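Local coordinates for ARF GTPase-activating protein GIT1 (Rattus norvegicus, PDB 6IUH) that probably stimulates GTP hydrolysis by ARF proteins and, through its C-terminal helical domain, docks short helical motifs of adhesion scaffolds such as paxillin, at residues L122-I125 with T126-K130; T13-V16 with I17-T20; C111-D114 with I115-A119. All coordinates share one frame; numbering follows the deposited sequence.

Interaction 1. Residues L122-I125 with T126-K130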
loop_
_atom_site.group_PDB
_atom_site.type_symbol
_atom_site.label_atom_id
_atom_site.label_comp_id
_atom_site.label_asym_id
_atom_site.label_seq_id
_atom_site.Cartn_x
_atom_site.Cartn_y
_atom_site.Cartn_z
ATOM N N LEU A 122 6.063 -5.425 7.908
ATOM C CA LEU A 122 5.604 -5.139 9.263
ATOM C C LEU A 122 4.890 -6.333 9.886
ATOM O O LEU A 122 5.022 -6.583 11.088
ATOM C CB LEU A 122 4.684 -3.917 9.257
ATOM C CG LEU A 122 5.399 -2.596 8.969
ATOM C CD1 LEU A 122 4.393 -1.485 8.679
ATOM C CD2 LEU A 122 6.293 -2.212 10.134
ATOM N N VAL A 123 4.131 -7.064 9.072
ATOM C CA VAL A 123 3.483 -8.288 9.530
ATOM C C VAL A 123 4.532 -9.309 9.956
ATOM O O VAL A 123 4.418 -9.930 11.014
ATOM C CB VAL A 123 2.584 -8.907 8.440
ATOM C CG1 VAL A 123 2.121 -10.299 8.854
ATOM C CG2 VAL A 123 1.389 -8.012 8.165
ATOM N N THR A 124 5.556 -9.467 9.124
ATOM C CA THR A 124 6.637 -10.412 9.390
ATOM C C THR A 124 7.405 -10.045 10.657
ATOM O O THR A 124 7.660 -10.902 11.501
ATOM C CB THR A 124 7.623 -10.480 8.207
ATOM O OG1 THR A 124 6.948 -10.990 7.050
ATOM C CG2 THR A 124 8.799 -11.384 8.539
ATOM N N ILE A 125 7.771 -8.771 10.778
ATOM C CA ILE A 125 8.493 -8.282 11.949
ATOM C C ILE A 125 7.732 -8.578 13.233
ATOM O O ILE A 125 8.296 -9.085 14.202
ATOM C CB ILE A 125 8.744 -6.765 11.873
ATOM C CG1 ILE A 125 9.699 -6.429 10.728
ATOM C CG2 ILE A 125 9.306 -6.254 13.188
ATOM C CD1 ILE A 125 9.672 -4.962 10.342
ATOM N N THR A 126 6.443 -8.260 13.225
ATOM C CA THR A 126 5.612 -8.419 14.410
ATOM C C THR A 126 5.527 -9.881 14.836
ATOM O O THR A 126 5.655 -10.201 16.017
ATOM C CB THR A 126 4.198 -7.871 14.170
ATOM O OG1 THR A 126 4.276 -6.466 13.893
ATOM C CG2 THR A 126 3.326 -8.093 15.390
ATOM N N THR A 127 5.334 -10.765 13.865
ATOM C CA THR A 127 5.187 -12.190 14.143
ATOM C C THR A 127 6.453 -12.821 14.720
ATOM O O THR A 127 6.380 -13.669 15.611
ATOM C CB THR A 127 4.789 -12.964 12.869
ATOM O OG1 THR A 127 3.641 -12.348 12.275
ATOM C CG2 THR A 127 4.467 -14.413 13.204
ATOM N N ARG A 128 7.614 -12.406 14.223
ATOM C CA ARG A 128 8.883 -12.995 14.644
ATOM C C ARG A 128 9.268 -12.600 16.066
ATOM O O ARG A 128 10.125 -13.230 16.684
ATOM C CB ARG A 128 10.003 -12.596 13.680
ATOM C CG ARG A 128 9.880 -13.214 12.300
ATOM C CD ARG A 128 11.166 -13.043 11.508
ATOM N NE ARG A 128 12.308 -13.648 12.186
ATOM C CZ ARG A 128 12.658 -14.926 12.067
ATOM N NH1 ARG A 128 11.952 -15.739 11.294
ATOM N NH2 ARG A 128 13.713 -15.391 12.723
ATOM N N GLU A 129 8.642 -11.549 16.583
ATOM C CA GLU A 129 8.966 -11.070 17.923
ATOM C C GLU A 129 7.982 -11.584 18.968
ATOM O O GLU A 129 8.004 -11.145 20.119
ATOM C CB GLU A 129 8.998 -9.541 17.949
ATOM C CG GLU A 129 10.019 -8.939 17.005
ATOM C CD GLU A 129 11.439 -9.315 17.375
ATOM O OE1 GLU A 129 11.718 -9.464 18.585
ATOM O OE2 GLU A 129 12.273 -9.460 16.458
ATOM N N LYS A 130 7.127 -12.520 18.566
ATOM C CA LYS A 130 6.070 -13.019 19.445
ATOM C C LYS A 130 6.378 -14.420 19.970
ATOM O O LYS A 130 7.201 -15.140 19.403
ATOM C CB LYS A 130 4.724 -13.013 18.711
ATOM C CG LYS A 130 3.888 -11.747 18.922
ATOM C CD LYS A 130 4.765 -10.501 19.019
ATOM C CE LYS A 130 3.986 -9.220 18.762
ATOM N NZ LYS A 130 3.610 -8.497 20.007
#
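Thr126 and Thr127 fold their hydroxyls back in succession onto Leu122 O and Val123 O, the carbonyl oxygens one turn earlier in the helix. In both, OG1 lies anti to the carbonyl carbon and beside the backbone N (chi1 -62° and -52°), which aims it down the helix instead of outward. Thr126 OG1 donates to Leu122 O at 2.9 Å, and the N-H of the same residue reaches that oxygen at 3.1 Å. The two donors arrive from opposite faces of the Leu122 carbonyl plane, each tilted out of it. Thr127 repeats the pattern on Val123 O, where OG1 stands 2.8 Å away and the backbone N supplies the second bond, again from the other face. Each carbonyl oxygen is thus gripped twice by a single residue, and the hydroxyls are fixed in rotation.

Thr124 is oriented differently: its side chain runs alongside that of Arg128, both pointing the same way. In one of two conformers of Arg128, and so only tentatively, Thr124 CG2 lies 4.1 Å from Arg128 CD and Arg128 CG 3.3 Å from Thr124 O. The Thr124 hydroxyl bonds to Lys120 O and to an acidic side chain of another protein's chain. Beyond this the helical ladder slackens, since Glu129 N reaches Ile125 O only weakly, at 3.4 Å. Inward, Val123 and Thr126 pack on helix 13-35, and Ile125 on helix 67-87. Paired backbone and hydroxyl donors on one i-4 carbonyl are a recognised habit of threonine in alpha-helices, here in the last turns of helix 101-128.

Interaction 2. Residues T13-V16 with I17-T20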
loop_
_atom_site.group_PDB
_atom_site.type_symbol
_atom_site.label_atom_id
_atom_site.label_comp_id
_atom_site.label_asym_id
_atom_site.label_seq_id
_atom_site.Cartn_x
_atom_site.Cartn_y
_atom_site.Cartn_z
ATOM N N THR A 13 -0.025 -9.503 17.080
ATOM C CA THR A 13 -0.130 -10.020 15.718
ATOM C C THR A 13 -1.556 -9.899 15.190
ATOM O O THR A 13 -1.765 -9.623 14.009
ATOM C CB THR A 13 0.313 -11.492 15.631
ATOM O OG1 THR A 13 -0.398 -12.264 16.606
ATOM C CG2 THR A 13 1.807 -11.613 15.885
ATOM N N GLU A 14 -2.531 -10.099 16.069
ATOM C CA GLU A 14 -3.934 -9.990 15.686
ATOM C C GLU A 14 -4.275 -8.572 15.236
ATOM O O GLU A 14 -4.977 -8.382 14.245
ATOM C CB GLU A 14 -4.848 -10.408 16.841
ATOM C CG GLU A 14 -4.868 -11.907 17.125
ATOM C CD GLU A 14 -3.630 -12.391 17.861
ATOM O OE1 GLU A 14 -2.830 -11.544 18.313
ATOM O OE2 GLU A 14 -3.459 -13.623 17.989
ATOM N N ASP A 15 -3.775 -7.579 15.966
ATOM C CA ASP A 15 -4.024 -6.187 15.613
ATOM C C ASP A 15 -3.338 -5.815 14.303
ATOM O O ASP A 15 -3.912 -5.108 13.478
ATOM C CB ASP A 15 -3.563 -5.249 16.728
ATOM C CG ASP A 15 -4.510 -5.241 17.913
ATOM O OD1 ASP A 15 -5.693 -5.601 17.733
ATOM O OD2 ASP A 15 -4.075 -4.869 19.022
ATOM N N VAL A 16 -2.112 -6.291 14.111
ATOM C CA VAL A 16 -1.375 -5.991 12.888
ATOM C C VAL A 16 -2.074 -6.597 11.678
ATOM O O VAL A 16 -2.191 -5.955 10.635
ATOM C CB VAL A 16 0.078 -6.502 12.959
ATOM C CG1 VAL A 16 0.801 -6.248 11.646
ATOM C CG2 VAL A 16 0.809 -5.825 14.096
ATOM N N ILE A 17 -2.555 -7.829 11.828
ATOM C CA ILE A 17 -3.292 -8.495 10.758
ATOM C C ILE A 17 -4.555 -7.718 10.384
ATOM O O ILE A 17 -4.846 -7.528 9.200
ATOM C CB ILE A 17 -3.671 -9.937 11.151
ATOM C CG1 ILE A 17 -2.425 -10.824 11.159
ATOM C CG2 ILE A 17 -4.709 -10.506 10.194
ATOM C CD1 ILE A 17 -2.677 -12.224 11.660
ATOM N N LEU A 18 -5.291 -7.257 11.392
ATOM C CA LEU A 18 -6.519 -6.498 11.160
ATOM C C LEU A 18 -6.264 -5.230 10.348
ATOM O O LEU A 18 -6.971 -4.956 9.377
ATOM C CB LEU A 18 -7.190 -6.135 12.489
ATOM C CG LEU A 18 -7.874 -7.277 13.245
ATOM C CD1 LEU A 18 -8.495 -6.774 14.540
ATOM C CD2 LEU A 18 -8.924 -7.948 12.370
ATOM N N LYS A 19 -5.253 -4.462 10.739
ATOM C CA LYS A 19 -4.949 -3.218 10.042
ATOM C C LYS A 19 -4.339 -3.488 8.670
ATOM O O LYS A 19 -4.554 -2.726 7.729
ATOM C CB LYS A 19 -4.018 -2.343 10.883
ATOM C CG LYS A 19 -4.659 -1.825 12.166
ATOM C CD LYS A 19 -5.907 -1.008 11.876
ATOM C CE LYS A 19 -6.589 -0.560 13.160
ATOM N NZ LYS A 19 -7.089 -1.711 13.963
ATOM N N THR A 20 -3.585 -4.577 8.556
ATOM C CA THR A 20 -3.006 -4.968 7.276
ATOM C C THR A 20 -4.100 -5.337 6.279
ATOM O O THR A 20 -4.043 -4.955 5.111
ATOM C CB THR A 20 -2.035 -6.158 7.428
ATOM O OG1 THR A 20 -0.925 -5.764 8.241
ATOM C CG2 THR A 20 -1.521 -6.612 6.071
#
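The carbonyl of Val16 is the flat group to begin with, for Thr20 approaches it from both faces. From one face comes Thr20 N, tilted 22° from the plane and 2.9 Å from Val16 O. From the opposite face comes Thr20 OG1, closer at 2.7 Å and well above the plane, 42° out of it. The hydroxyl gets there because it lies beside the backbone N, anti to the carbonyl carbon (chi1 -64°). The Val16 side chain lies across that of Thr20, its CG1 3.8 Å from Thr20 OG1. At Thr20, a valine would probably cost Val16 O its hydroxyl donor, one face of the carbonyl losing its polar partner.

The neighbouring carbonyls carry hydrocarbon next to their backbone bonds. Ile17 N binds Thr13 O at 2.9 Å, while Ile17 CG1 leans on that oxygen at 3.2 Å. Leu18 does likewise on Glu14 O, with CG 3.3 Å away. Asp15 and Lys19 stand one turn apart with opposite charges, but Asp15 OD1 and Lys19 NZ remain 5.6 Å apart, so any attraction is probably a loose, through-space one.

This is the first part of helix 13-35, whose opening is bonded through Asp15 N to Ser12 OG. Ile17 and Thr20 meet apolar side chains of another protein's chain, and Lys19 and Thr20 pack on helix 42-57. The face bearing Thr13, Val16 and Thr20 lies against helix 101-128.

Interaction 3. Residues C111-D114 with I115-A119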
loop_
_atom_site.group_PDB
_atom_site.type_symbol
_atom_site.label_atom_id
_atom_site.label_comp_id
_atom_site.label_asym_id
_atom_site.label_seq_id
_atom_site.Cartn_x
_atom_site.Cartn_y
_atom_site.Cartn_z
ATOM N N CYS A 111 3.187 2.748 -6.351
ATOM C CA CYS A 111 2.972 3.191 -4.978
ATOM C C CYS A 111 2.296 2.124 -4.127
ATOM O O CYS A 111 2.726 1.850 -3.007
ATOM C CB CYS A 111 2.136 4.468 -4.959
ATOM S SG CYS A 111 2.959 5.876 -5.701
ATOM N N ALA A 112 1.234 1.529 -4.664
ATOM C CA ALA A 112 0.489 0.496 -3.955
ATOM C C ALA A 112 1.359 -0.728 -3.697
ATOM O O ALA A 112 1.258 -1.363 -2.643
ATOM C CB ALA A 112 -0.753 0.107 -4.742
ATOM N N TYR A 113 2.201 -1.062 -4.670
ATOM C CA TYR A 113 3.133 -2.180 -4.535
ATOM C C TYR A 113 4.024 -2.011 -3.310
ATOM O O TYR A 113 4.199 -2.941 -2.522
ATOM C CB TYR A 113 3.998 -2.310 -5.790
ATOM C CG TYR A 113 5.045 -3.404 -5.708
ATOM C CD1 TYR A 113 4.753 -4.703 -6.108
ATOM C CD2 TYR A 113 6.327 -3.137 -5.237
ATOM C CE1 TYR A 113 5.705 -5.703 -6.040
ATOM C CE2 TYR A 113 7.282 -4.130 -5.166
ATOM C CZ TYR A 113 6.966 -5.409 -5.568
ATOM O OH TYR A 113 7.920 -6.397 -5.497
ATOM N N ASP A 114 4.596 -0.820 -3.166
ATOM C CA ASP A 114 5.500 -0.541 -2.058
ATOM C C ASP A 114 4.760 -0.427 -0.728
ATOM O O ASP A 114 5.322 -0.745 0.322
ATOM C CB ASP A 114 6.305 0.733 -2.333
ATOM C CG ASP A 114 7.503 0.477 -3.233
ATOM O OD1 ASP A 114 7.906 -0.699 -3.362
ATOM O OD2 ASP A 114 8.047 1.444 -3.805
ATOM N N ILE A 115 3.508 0.020 -0.767
ATOM C CA ILE A 115 2.688 0.065 0.442
ATOM C C ILE A 115 2.444 -1.357 0.938
ATOM O O ILE A 115 2.631 -1.658 2.116
ATOM C CB ILE A 115 1.337 0.765 0.210
ATOM C CG1 ILE A 115 1.545 2.240 -0.120
ATOM C CG2 ILE A 115 0.460 0.648 1.447
ATOM C CD1 ILE A 115 0.274 2.966 -0.495
ATOM N N ALA A 116 2.035 -2.229 0.024
ATOM C CA ALA A 116 1.833 -3.639 0.340
ATOM C C ALA A 116 3.132 -4.296 0.801
ATOM O O ALA A 116 3.130 -5.097 1.738
ATOM C CB ALA A 116 1.269 -4.372 -0.864
ATOM N N LYS A 117 4.233 -3.956 0.137
ATOM C CA LYS A 117 5.550 -4.484 0.495
ATOM C C LYS A 117 5.903 -4.152 1.938
ATOM O O LYS A 117 6.301 -5.027 2.711
ATOM C CB LYS A 117 6.622 -3.926 -0.443
ATOM C CG LYS A 117 7.994 -4.574 -0.302
ATOM C CD LYS A 117 8.976 -3.955 -1.288
ATOM C CE LYS A 117 10.299 -4.693 -1.322
ATOM N NZ LYS A 117 11.210 -4.105 -2.341
ATOM N N ALA A 118 5.751 -2.880 2.293
ATOM C CA ALA A 118 6.024 -2.415 3.646
ATOM C C ALA A 118 5.082 -3.065 4.657
ATOM O O ALA A 118 5.502 -3.452 5.749
ATOM C CB ALA A 118 5.907 -0.894 3.715
ATOM N N ALA A 119 3.808 -3.177 4.292
ATOM C CA ALA A 119 2.811 -3.770 5.176
ATOM C C ALA A 119 3.166 -5.220 5.485
ATOM O O ALA A 119 3.088 -5.653 6.635
ATOM C CB ALA A 119 1.424 -3.681 4.558
#
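On helix 101-128, the last helix of a four-helix bundle, Tyr113, Asp114 and Lys117 form part of the surface that receives the chain of another protein. Lys117 stretches out fully, its CG anti to the backbone N (chi1 -171°), and brings its CD up against both of the others. That CD lies 4.2 Å from Tyr113 CE2, approaching the ring obliquely, and 4.0 Å from Asp114 OD1. Asp114 and Lys117 lie side by side and point the same way, yet Asp114 OD1 and Lys117 NZ stay 4.9 Å apart. Their polar ends turn instead to the partner chain, where a polar side chain binds Asp114 OD1 and Lys117 NZ makes a weak hydrogen bond to a polar side chain. An aromatic ring of that chain meets Tyr113 edge-to-face. This position, with helix 13-35 also touching the partner, is consistent with the paxillin-motif docking groove of focal adhesion targeting-like four-helix bundles.

The other flank faces the bundle interior. Ile115 CG1 sits 3.1 Å from Cys111 O, the carbonyl that also accepts Ile115 N at 3.0 Å. Ile115 then packs among Val23 and Ile27 of helix 13-35, Ile49 and Val53 of helix 42-57, and Ser79 of helix 67-87.

In the fold
Interactions 1 and 3 are successive lengths of helix 101-128, their centres about 17 Å apart, whereas interaction 2 lies in the first helix of the domain. Interactions 1 and 2, with centres about 10 Å apart, touch directly: Val123 CG2 comes 3.2 Å from Thr20 OG1, and Thr126 OG1 is 3.5 Å from Val16 CG2. The hydroxyls of Thr20 and Thr126 thus also border the seam between helices 13-35 and 101-128. Interactions 2 and 3 do not touch, their nearest atoms being about 4 Å apart. All three contact the chain of another protein, consistent with a binding surface spread over these two helices.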